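Local atomic coordinates of WbmS, polysaccharide deacetylase involved in O-antigen biosynthesis (Bordetella bronchiseptica, PDB entry 3HFT), a protein that probably removes acetyl groups from a polysaccharide during O-antigen biosynthesis, as a zinc-binding member of the polysaccharide deacetylase family. Residues W69-S74 against F87-H92; L41-D46 against L205-I210; F51-T56 against T75-N80. All coordinates share one frame; numbering follows the deposited sequence.

Contact 1: W69-S74 against F87-H92; sequences WFATHS and FELGVH
Trp69 to Ala71 pair with Leu89 to Val91 as adjacent parallel strands, in the register Trp69-Leu89, Phe70-Gly90 and Ala71-Val91, the short strand axes crossing at -38°. Four backbone hydrogen bonds fix this register: Trp69 N to Glu88 O, Gly90 N to Trp69 O (2.7 Å), Ala71 N to Gly90 O and His92 N to Ala71 O. On the sheet face that carries Trp69, the indole crosses the Phe87 side chain at a slant. Trp69 CG stands anti to the carbonyl carbon, beside the backbone N (chi1 -57°), and the indole NE1 lies over one face of the phenyl ring, 3.4 Å from Phe87 CG and toward the rim. With planes 55° apart this is a tilted edge-to-face stack, extended by Trp69 CZ2 against Phe87 CE2 at 4.0 Å. The same face brings Leu89 CD1 to 3.9 Å from Ala71 CB. On the other face, Gly90 has no side chain, and the Phe70 ring settles close to the backbone there, its CD1 3.4 Å from Val91 O. Beyond the strand ends, Thr72 and His92 run alongside each other in the same direction; Thr72 CG2 meets the imidazole edge at 3.5 Å from His92 CD2. A water donates to both Thr72 O and His92 O. His92 NE2 binds the zinc ion together with Asp46 and His127, so the bond from His92 N to Ala71 O ties the backbone of a metal ligand to the neighbouring strand. The Glu88 carboxylate is bonded by Ser123 and Ser25. The two strands and helix 77-83 form a beta-alpha-beta unit: Trp69 and Leu89 pack on Ile81, and Ala71 on Leu78. Helix 50-63 meets Trp69 and Phe87, and strand 67-71 lies between strands 39-44 and 87-91.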
loop_
_atom_site.group_PDB
_atom_site.type_symbol
_atom_site.label_atom_id
_atom_site.label_comp_id
_atom_site.label_asym_id
_atom_site.label_seq_id
_atom_site.Cartn_x
_atom_site.Cartn_y
_atom_site.Cartn_z
ATOM N N TRP A 69 18.653 -5.454 -4.930
ATOM C CA TRP A 69 19.240 -4.713 -3.793
ATOM C C TRP A 69 18.778 -3.289 -3.876
ATOM O O TRP A 69 19.000 -2.632 -4.906
ATOM C CB TRP A 69 20.791 -4.751 -3.872
ATOM C CG TRP A 69 21.338 -6.162 -3.891
ATOM C CD1 TRP A 69 21.326 -7.013 -4.944
ATOM C CD2 TRP A 69 21.890 -6.900 -2.792
ATOM N NE1 TRP A 69 21.885 -8.206 -4.605
ATOM C CE2 TRP A 69 22.232 -8.173 -3.281
ATOM C CE3 TRP A 69 22.190 -6.585 -1.466
ATOM C CZ2 TRP A 69 22.787 -9.164 -2.475
ATOM C CZ3 TRP A 69 22.746 -7.571 -0.653
ATOM C CH2 TRP A 69 23.058 -8.843 -1.174
ATOM N N PHE A 70 18.147 -2.791 -2.822
ATOM C CA PHE A 70 17.661 -1.410 -2.841
ATOM C C PHE A 70 18.629 -0.492 -2.089
ATOM O O PHE A 70 18.787 -0.605 -0.880
ATOM C CB PHE A 70 16.234 -1.339 -2.316
ATOM C CG PHE A 70 15.251 -2.049 -3.177
ATOM C CD1 PHE A 70 14.863 -1.520 -4.411
ATOM C CD2 PHE A 70 14.661 -3.223 -2.755
ATOM C CE1 PHE A 70 13.949 -2.174 -5.176
ATOM C CE2 PHE A 70 13.736 -3.857 -3.542
ATOM C CZ PHE A 70 13.397 -3.342 -4.757
ATOM N N ALA A 71 19.297 0.394 -2.839
ATOM C CA ALA A 71 20.395 1.206 -2.284
ATOM C C ALA A 71 19.917 2.450 -1.555
ATOM O O ALA A 71 19.018 3.179 -2.028
ATOM C CB ALA A 71 21.375 1.619 -3.414
ATOM N N THR A 72 20.531 2.698 -0.406
ATOM C CA THR A 72 20.229 3.855 0.419
ATOM C C THR A 72 21.264 4.960 0.287
ATOM O O THR A 72 20.964 6.127 0.481
ATOM C CB THR A 72 20.149 3.466 1.918
ATOM O OG1 THR A 72 21.231 2.579 2.264
ATOM C CG2 THR A 72 18.814 2.793 2.240
ATOM N N HIS A 73 22.485 4.582 -0.036
ATOM C CA HIS A 73 23.597 5.515 0.058
ATOM C C HIS A 73 24.728 5.079 -0.841
ATOM O O HIS A 73 24.731 3.972 -1.374
ATOM C CB HIS A 73 24.042 5.573 1.507
ATOM C CG HIS A 73 24.654 4.304 1.987
ATOM N ND1 HIS A 73 23.899 3.239 2.443
ATOM C CD2 HIS A 73 25.948 3.910 2.060
ATOM C CE1 HIS A 73 24.711 2.258 2.799
ATOM N NE2 HIS A 73 25.954 2.626 2.548
ATOM N N SER A 74 25.684 5.971 -1.035
ATOM C CA SER A 74 26.764 5.683 -1.920
ATOM C C SER A 74 27.816 4.852 -1.184
ATOM O O SER A 74 28.196 5.188 -0.060
ATOM C CB SER A 74 27.387 6.983 -2.390
ATOM O OG SER A 74 28.444 6.677 -3.242
ATOM N N PHE A 87 22.495 -9.929 -10.118
ATOM C CA PHE A 87 22.008 -8.945 -9.166
ATOM C C PHE A 87 21.448 -7.712 -9.843
ATOM O O PHE A 87 22.046 -7.176 -10.748
ATOM C CB PHE A 87 23.125 -8.497 -8.223
ATOM C CG PHE A 87 23.590 -9.564 -7.246
ATOM C CD1 PHE A 87 22.901 -10.753 -7.070
ATOM C CD2 PHE A 87 24.675 -9.315 -6.431
ATOM C CE1 PHE A 87 23.332 -11.689 -6.152
ATOM C CE2 PHE A 87 25.100 -10.251 -5.506
ATOM C CZ PHE A 87 24.425 -11.430 -5.365
ATOM N N GLU A 88 20.323 -7.233 -9.355
ATOM C CA GLU A 88 19.746 -5.996 -9.847
ATOM C C GLU A 88 19.911 -4.942 -8.747
ATOM O O GLU A 88 19.709 -5.228 -7.568
ATOM C CB GLU A 88 18.275 -6.190 -10.167
ATOM C CG GLU A 88 17.534 -4.890 -10.435
ATOM C CD GLU A 88 16.063 -5.101 -10.763
ATOM O OE1 GLU A 88 15.642 -6.272 -10.902
ATOM O OE2 GLU A 88 15.343 -4.075 -10.843
ATOM N N LEU A 89 20.302 -3.737 -9.139
ATOM C CA LEU A 89 20.421 -2.626 -8.208
ATOM C C LEU A 89 19.201 -1.724 -8.420
ATOM O O LEU A 89 18.915 -1.301 -9.547
ATOM C CB LEU A 89 21.703 -1.838 -8.457
ATOM C CG LEU A 89 22.005 -0.661 -7.505
ATOM C CD1 LEU A 89 22.160 -1.122 -6.044
ATOM C CD2 LEU A 89 23.238 0.158 -7.962
ATOM N N GLY A 90 18.485 -1.458 -7.333
ATOM C CA GLY A 90 17.384 -0.517 -7.324
ATOM C C GLY A 90 17.653 0.536 -6.258
ATOM O O GLY A 90 18.764 0.598 -5.685
ATOM N N VAL A 91 16.655 1.376 -5.998
ATOM C CA VAL A 91 16.797 2.486 -5.037
ATOM C C VAL A 91 15.858 2.376 -3.852
ATOM O O VAL A 91 14.762 1.810 -3.960
ATOM C CB VAL A 91 16.639 3.878 -5.767
ATOM C CG1 VAL A 91 17.849 4.129 -6.636
ATOM C CG2 VAL A 91 15.328 3.938 -6.582
ATOM N N HIS A 92 16.328 2.919 -2.727
ATOM C CA HIS A 92 15.617 2.954 -1.468
ATOM C C HIS A 92 15.579 4.394 -0.930
ATOM O O HIS A 92 16.260 4.739 0.037
ATOM C CB HIS A 92 16.298 2.005 -0.485
ATOM C CG HIS A 92 15.420 1.527 0.630
ATOM N ND1 HIS A 92 14.254 0.823 0.423
ATOM C CD2 HIS A 92 15.589 1.587 1.976
ATOM C CE1 HIS A 92 13.724 0.503 1.593
ATOM N NE2 HIS A 92 14.511 0.961 2.548
HETATM O O HOH W 1 18.119 6.721 0.810
#

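Contact 2: L41-D46 against L205-I210; sequences LTFDID and LDFHPI. With EDO (1,2-ethanediol), chain F; EDO (1,2-ethanediol), chain D.
Thr42 and Phe207 pair strand 39-44 with strand 203-207 in the central parallel sheet, consistent with the distorted beta/alpha barrel of polysaccharide deacetylases; the C-terminal ends of both strands lead to the zinc site. Backbone hydrogen bonds run from Thr42 N to Leu205 O, from Phe207 N to Thr42 O (2.9 Å) and from Asp44 N to Phe207 O. Leu205 O is gripped twice, since Thr42 OG1 also donates to it at 2.7 Å from above the carbonyl plane. That hydroxyl stands between the backbone N and the carbonyl carbon (chi1 70°), which turns it to the neighbouring strand.

Apolar contact lies on the face of Leu41, Phe43, Leu205 and Phe207. The two phenyl rings point the same way but are displaced until little overlap remains; Phe43 CE1 touches Phe207 CB at 3.6 Å. Leu41 CD2 approaches Phe207 CE1, and helix 245-256 packs on this face.

Acidic groups gather on the other side. The Asp44 and Asp206 carboxylates cross with planes 70° apart, and Asp44 OD2 lies 2.5 Å from Asp206 OD2. Asp44 OD1 forms a salt bridge with Arg125, which also hydrogen-bonds Thr42 OG1. Nearby Asp46 OD1 binds the zinc ion, while Asp46 OD2 lies 3.2 Å from His208 CD2. His208 ND1 bonds to Asp179, and His208 NE2 donates to O2 of one 1,2-ethanediol (chain F), probably from the crystallisation liquor, at 2.6 Å and 164°, consistent with a pocket at the metal.

Where helix 209-214 begins, a water donates to Ile45 O at 2.9 Å and accepts from Ile210 N.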
loop_
_atom_site.group_PDB
_atom_site.type_symbol
_atom_site.label_atom_id
_atom_site.label_comp_id
_atom_site.label_asym_id
_atom_site.label_seq_id
_atom_site.Cartn_x
_atom_site.Cartn_y
_atom_site.Cartn_z
ATOM N N LEU A 41 14.335 -12.622 -3.850
ATOM C CA LEU A 41 15.016 -12.148 -2.650
ATOM C C LEU A 41 15.359 -10.686 -2.871
ATOM O O LEU A 41 15.961 -10.315 -3.913
ATOM C CB LEU A 41 16.293 -12.953 -2.394
ATOM C CG LEU A 41 16.147 -14.447 -2.086
ATOM C CD1 LEU A 41 17.536 -15.129 -2.023
ATOM C CD2 LEU A 41 15.384 -14.646 -0.800
ATOM N N THR A 42 14.952 -9.850 -1.931
ATOM C CA THR A 42 15.203 -8.427 -2.009
ATOM C C THR A 42 15.875 -7.967 -0.712
ATOM O O THR A 42 15.585 -8.481 0.370
ATOM C CB THR A 42 13.911 -7.604 -2.313
ATOM O OG1 THR A 42 13.038 -7.619 -1.181
ATOM C CG2 THR A 42 13.181 -8.129 -3.579
ATOM N N PHE A 43 16.773 -6.998 -0.855
ATOM C CA PHE A 43 17.553 -6.482 0.243
ATOM C C PHE A 43 17.461 -4.975 0.327
ATOM O O PHE A 43 17.859 -4.284 -0.578
ATOM C CB PHE A 43 19.001 -6.938 0.056
ATOM C CG PHE A 43 19.142 -8.434 0.105
ATOM C CD1 PHE A 43 19.337 -9.076 1.315
ATOM C CD2 PHE A 43 19.033 -9.185 -1.047
ATOM C CE1 PHE A 43 19.390 -10.450 1.379
ATOM C CE2 PHE A 43 19.096 -10.557 -1.010
ATOM C CZ PHE A 43 19.265 -11.194 0.200
ATOM N N ASP A 44 16.881 -4.487 1.411
ATOM C CA ASP A 44 16.819 -3.075 1.738
ATOM C C ASP A 44 18.107 -2.784 2.553
ATOM O O ASP A 44 18.270 -3.245 3.704
ATOM C CB ASP A 44 15.609 -2.763 2.599
ATOM C CG ASP A 44 14.289 -2.868 1.834
ATOM O OD1 ASP A 44 14.300 -3.013 0.596
ATOM O OD2 ASP A 44 13.234 -2.784 2.498
ATOM N N ILE A 45 19.023 -2.078 1.930
ATOM C CA ILE A 45 20.376 -1.908 2.486
ATOM C C ILE A 45 20.343 -1.134 3.816
ATOM O O ILE A 45 21.079 -1.451 4.729
ATOM C CB ILE A 45 21.324 -1.356 1.403
ATOM C CG1 ILE A 45 21.489 -2.414 0.278
ATOM C CG2 ILE A 45 22.716 -0.942 2.001
ATOM C CD1 ILE A 45 22.364 -1.957 -0.929
ATOM N N ASP A 46 19.444 -0.161 3.932
ATOM C CA ASP A 46 19.244 0.625 5.160
ATOM C C ASP A 46 20.532 1.111 5.822
ATOM O O ASP A 46 20.737 0.928 7.030
ATOM C CB ASP A 46 18.371 -0.134 6.167
ATOM C CG ASP A 46 16.917 -0.114 5.772
ATOM O OD1 ASP A 46 16.663 0.136 4.577
ATOM O OD2 ASP A 46 16.045 -0.353 6.634
ATOM N N LEU A 205 10.537 -11.600 -0.771
ATOM C CA LEU A 205 10.951 -11.497 0.629
ATOM C C LEU A 205 11.917 -10.336 0.742
ATOM O O LEU A 205 12.682 -10.067 -0.198
ATOM C CB LEU A 205 11.609 -12.797 1.116
ATOM C CG LEU A 205 10.743 -14.060 1.145
ATOM C CD1 LEU A 205 10.807 -14.823 -0.202
ATOM C CD2 LEU A 205 11.167 -15.004 2.248
ATOM N N ASP A 206 11.874 -9.640 1.876
ATOM C CA ASP A 206 12.726 -8.494 2.138
ATOM C C ASP A 206 13.610 -8.740 3.366
ATOM O O ASP A 206 13.102 -8.948 4.482
ATOM C CB ASP A 206 11.860 -7.272 2.381
ATOM C CG ASP A 206 12.653 -5.979 2.556
ATOM O OD1 ASP A 206 13.880 -5.961 2.302
ATOM O OD2 ASP A 206 11.983 -4.960 2.892
ATOM N N PHE A 207 14.926 -8.694 3.149
ATOM C CA PHE A 207 15.922 -8.830 4.230
ATOM C C PHE A 207 16.760 -7.557 4.362
ATOM O O PHE A 207 17.003 -6.873 3.387
ATOM C CB PHE A 207 16.888 -9.969 3.944
ATOM C CG PHE A 207 16.275 -11.347 3.998
ATOM C CD1 PHE A 207 15.686 -11.908 2.884
ATOM C CD2 PHE A 207 16.343 -12.101 5.170
ATOM C CE1 PHE A 207 15.157 -13.213 2.947
ATOM C CE2 PHE A 207 15.802 -13.378 5.240
ATOM C CZ PHE A 207 15.199 -13.925 4.126
ATOM N N HIS A 208 17.223 -7.289 5.569
ATOM C CA HIS A 208 18.175 -6.209 5.844
ATOM C C HIS A 208 19.525 -6.825 6.210
ATOM O O HIS A 208 19.588 -7.728 7.038
ATOM C CB HIS A 208 17.693 -5.329 6.993
ATOM C CG HIS A 208 16.371 -4.688 6.728
ATOM N ND1 HIS A 208 15.173 -5.335 6.974
ATOM C CD2 HIS A 208 16.056 -3.497 6.178
ATOM C CE1 HIS A 208 14.175 -4.546 6.604
ATOM N NE2 HIS A 208 14.682 -3.429 6.105
ATOM N N PRO A 209 20.600 -6.331 5.582
ATOM C CA PRO A 209 21.957 -6.764 5.885
ATOM C C PRO A 209 22.262 -6.804 7.378
ATOM O O PRO A 209 22.833 -7.797 7.841
ATOM C CB PRO A 209 22.809 -5.743 5.141
ATOM C CG PRO A 209 22.018 -5.476 3.914
ATOM C CD PRO A 209 20.568 -5.441 4.412
ATOM N N ILE A 210 21.825 -5.781 8.118
ATOM C CA ILE A 210 22.052 -5.737 9.561
ATOM C C ILE A 210 21.433 -6.956 10.248
ATOM O O ILE A 210 22.051 -7.550 11.133
ATOM C CB ILE A 210 21.583 -4.393 10.226
ATOM C CG1 ILE A 210 22.179 -4.292 11.640
ATOM C CG2 ILE A 210 20.002 -4.218 10.229
ATOM C CD1 ILE A 210 23.772 -4.345 11.704
HETATM C C1 EDO F . 11.064 -0.695 4.705
HETATM O O1 EDO F . 11.676 0.385 5.443
HETATM C C2 EDO F . 11.929 -1.941 4.897
HETATM O O2 EDO F . 13.351 -1.639 4.757
HETATM C C1 EDO D . 15.394 -2.087 10.978
HETATM O O1 EDO D . 14.714 -3.283 11.366
HETATM C C2 EDO D . 16.339 -2.384 9.810
HETATM O O2 EDO D . 16.608 -1.194 9.048
HETATM O O HOH W 2 20.768 -3.195 6.968
#

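Contact 3: F51-T56 against T75-N80; sequences FVLQDT and TPLLEN
The side-chain amides of Gln54 and Asn80 approach with planes 44° apart, Gln54 OE1 lying 3.4 Å from Asn80 ND2. The contact links helices 50-63 and 77-83, successive helices in the beta-alpha alternation of the fold; its small buried area, 215 Å², indicates a slender junction.

Leu77 has the largest share, 71 Å² of the total, with its side chain set against Leu53 and Gln54. Leu53 and Leu77 pass antiparallel, flank to flank, bringing Leu53 CD2 to 3.9 Å from Leu77 CB. Gln54 crosses Leu77 at about a right angle, its chain bent at chi2 (66°), and its OE1 rests 3.1 Å from Leu77 CD2, a tight contact. The other end of the same amide is held within its own helix, Gln54 NE2 bonding to Asp58.

Leu53 packs on Trp69 and Leu78 on Ala71, so both helices rest on strand 67-71, while the Phe51 ring, away from the junction, meets Tyr213 edge-to-face. Thr75 OG1 is bonded to Asp50 and also caps the start of the second helix, accepting from Leu77 N at 3.0 Å in a nearly straight bond of 168°.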
loop_
_atom_site.group_PDB
_atom_site.type_symbol
_atom_site.label_atom_id
_atom_site.label_comp_id
_atom_site.label_asym_id
_atom_site.label_seq_id
_atom_site.Cartn_x
_atom_site.Cartn_y
_atom_site.Cartn_z
ATOM N N PHE A 51 31.100 -3.526 5.965
ATOM C CA PHE A 51 31.433 -4.908 6.350
ATOM C C PHE A 51 30.156 -5.736 6.501
ATOM O O PHE A 51 30.121 -6.927 6.177
ATOM C CB PHE A 51 32.315 -4.974 7.620
ATOM C CG PHE A 51 31.596 -4.656 8.902
ATOM C CD1 PHE A 51 31.478 -3.345 9.343
ATOM C CD2 PHE A 51 31.128 -5.676 9.724
ATOM C CE1 PHE A 51 30.834 -3.044 10.531
ATOM C CE2 PHE A 51 30.501 -5.391 10.927
ATOM C CZ PHE A 51 30.341 -4.075 11.331
ATOM N N VAL A 52 29.091 -5.085 6.955
ATOM C CA VAL A 52 27.784 -5.725 7.083
ATOM C C VAL A 52 27.196 -6.024 5.699
ATOM O O VAL A 52 26.726 -7.126 5.457
ATOM C CB VAL A 52 26.827 -4.858 7.924
ATOM C CG1 VAL A 52 25.368 -5.399 7.880
ATOM C CG2 VAL A 52 27.342 -4.745 9.364
ATOM N N LEU A 53 27.227 -5.049 4.789
ATOM C CA LEU A 53 26.686 -5.269 3.442
ATOM C C LEU A 53 27.514 -6.335 2.736
ATOM O O LEU A 53 26.959 -7.236 2.103
ATOM C CB LEU A 53 26.656 -3.952 2.638
ATOM C CG LEU A 53 26.216 -4.049 1.174
ATOM C CD1 LEU A 53 24.852 -4.723 1.035
ATOM C CD2 LEU A 53 26.193 -2.655 0.563
ATOM N N GLN A 54 28.839 -6.279 2.892
ATOM C CA GLN A 54 29.696 -7.283 2.258
ATOM C C GLN A 54 29.364 -8.703 2.691
ATOM O O GLN A 54 29.405 -9.628 1.892
ATOM C CB GLN A 54 31.174 -7.034 2.520
ATOM C CG GLN A 54 32.067 -7.989 1.681
ATOM C CD GLN A 54 31.957 -7.716 0.192
ATOM O OE1 GLN A 54 32.217 -6.602 -0.235
ATOM N NE2 GLN A 54 31.559 -8.715 -0.597
ATOM N N ASP A 55 29.029 -8.885 3.959
ATOM C CA ASP A 55 28.697 -10.208 4.470
ATOM C C ASP A 55 27.441 -10.737 3.816
ATOM O O ASP A 55 27.361 -11.922 3.461
ATOM C CB ASP A 55 28.503 -10.145 5.990
ATOM C CG ASP A 55 27.837 -11.411 6.555
ATOM O OD1 ASP A 55 28.535 -12.417 6.730
ATOM O OD2 ASP A 55 26.624 -11.400 6.810
ATOM N N THR A 56 26.442 -9.864 3.645
ATOM C CA THR A 56 25.219 -10.284 2.976
ATOM C C THR A 56 25.492 -10.618 1.511
ATOM O O THR A 56 25.045 -11.642 1.036
ATOM C CB THR A 56 24.094 -9.255 3.109
ATOM O OG1 THR A 56 23.819 -9.005 4.491
ATOM C CG2 THR A 56 22.817 -9.811 2.484
ATOM N N THR A 75 28.262 3.770 -1.825
ATOM C CA THR A 75 29.347 2.912 -1.329
ATOM C C THR A 75 29.975 2.177 -2.507
ATOM O O THR A 75 29.287 1.817 -3.462
ATOM C CB THR A 75 28.858 1.846 -0.318
ATOM O OG1 THR A 75 29.829 0.783 -0.258
ATOM C CG2 THR A 75 27.495 1.264 -0.721
ATOM N N PRO A 76 31.287 1.947 -2.460
ATOM C CA PRO A 76 31.865 1.194 -3.569
ATOM C C PRO A 76 31.272 -0.213 -3.753
ATOM O O PRO A 76 31.395 -0.786 -4.834
ATOM C CB PRO A 76 33.358 1.143 -3.226
ATOM C CG PRO A 76 33.451 1.521 -1.794
ATOM C CD PRO A 76 32.298 2.376 -1.482
ATOM N N LEU A 77 30.584 -0.741 -2.739
ATOM C CA LEU A 77 29.994 -2.058 -2.845
ATOM C C LEU A 77 28.825 -2.099 -3.828
ATOM O O LEU A 77 28.472 -3.166 -4.318
ATOM C CB LEU A 77 29.578 -2.574 -1.463
ATOM C CG LEU A 77 30.718 -2.799 -0.464
ATOM C CD1 LEU A 77 30.207 -3.366 0.847
ATOM C CD2 LEU A 77 31.739 -3.688 -1.055
ATOM N N LEU A 78 28.242 -0.951 -4.149
ATOM C CA LEU A 78 27.214 -0.918 -5.180
ATOM C C LEU A 78 27.784 -1.404 -6.516
ATOM O O LEU A 78 27.080 -2.012 -7.316
ATOM C CB LEU A 78 26.617 0.485 -5.332
ATOM C CG LEU A 78 25.880 1.064 -4.122
ATOM C CD1 LEU A 78 25.082 2.306 -4.535
ATOM C CD2 LEU A 78 24.976 0.022 -3.458
ATOM N N GLU A 79 29.065 -1.156 -6.748
ATOM C CA GLU A 79 29.716 -1.620 -7.974
ATOM C C GLU A 79 29.802 -3.159 -8.023
ATOM O O GLU A 79 29.684 -3.739 -9.092
ATOM C CB GLU A 79 31.093 -0.948 -8.134
ATOM C CG GLU A 79 31.736 -1.115 -9.514
ATOM C CD GLU A 79 30.802 -0.767 -10.683
ATOM O OE1 GLU A 79 30.028 0.213 -10.581
ATOM O OE2 GLU A 79 30.848 -1.480 -11.711
ATOM N N ASN A 80 29.955 -3.813 -6.868
ATOM C CA ASN A 80 29.904 -5.283 -6.801
ATOM C C ASN A 80 28.544 -5.786 -7.289
ATOM O O ASN A 80 28.447 -6.747 -8.040
ATOM C CB ASN A 80 30.062 -5.817 -5.361
ATOM C CG ASN A 80 31.374 -5.428 -4.703
ATOM O OD1 ASN A 80 32.063 -4.529 -5.153
ATOM N ND2 ASN A 80 31.713 -6.109 -3.610
#

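Overall arrangement
From the N terminus, strand 39-44 opens contact 2, followed by helix 50-63, which opens contact 3. Strand 67-71 then opens contact 1; helix 77-83 closes contact 3 and strand 87-91 closes contact 1, so these two loops cross. Both lie within the long loop of contact 2, completed at 205-210. Contacts 1 and 2 share one sheet, where strands 39-44 and 67-71 are neighbours joined through Phe70 N and Phe43 O, 2.7 Å apart. Contact 3 ties helices over that sheet and touches both others, through Leu53 on Trp69 and Thr56 on Pro209. His92 of contact 1 and Asp46 of contact 2 bind the same zinc ion, with His127.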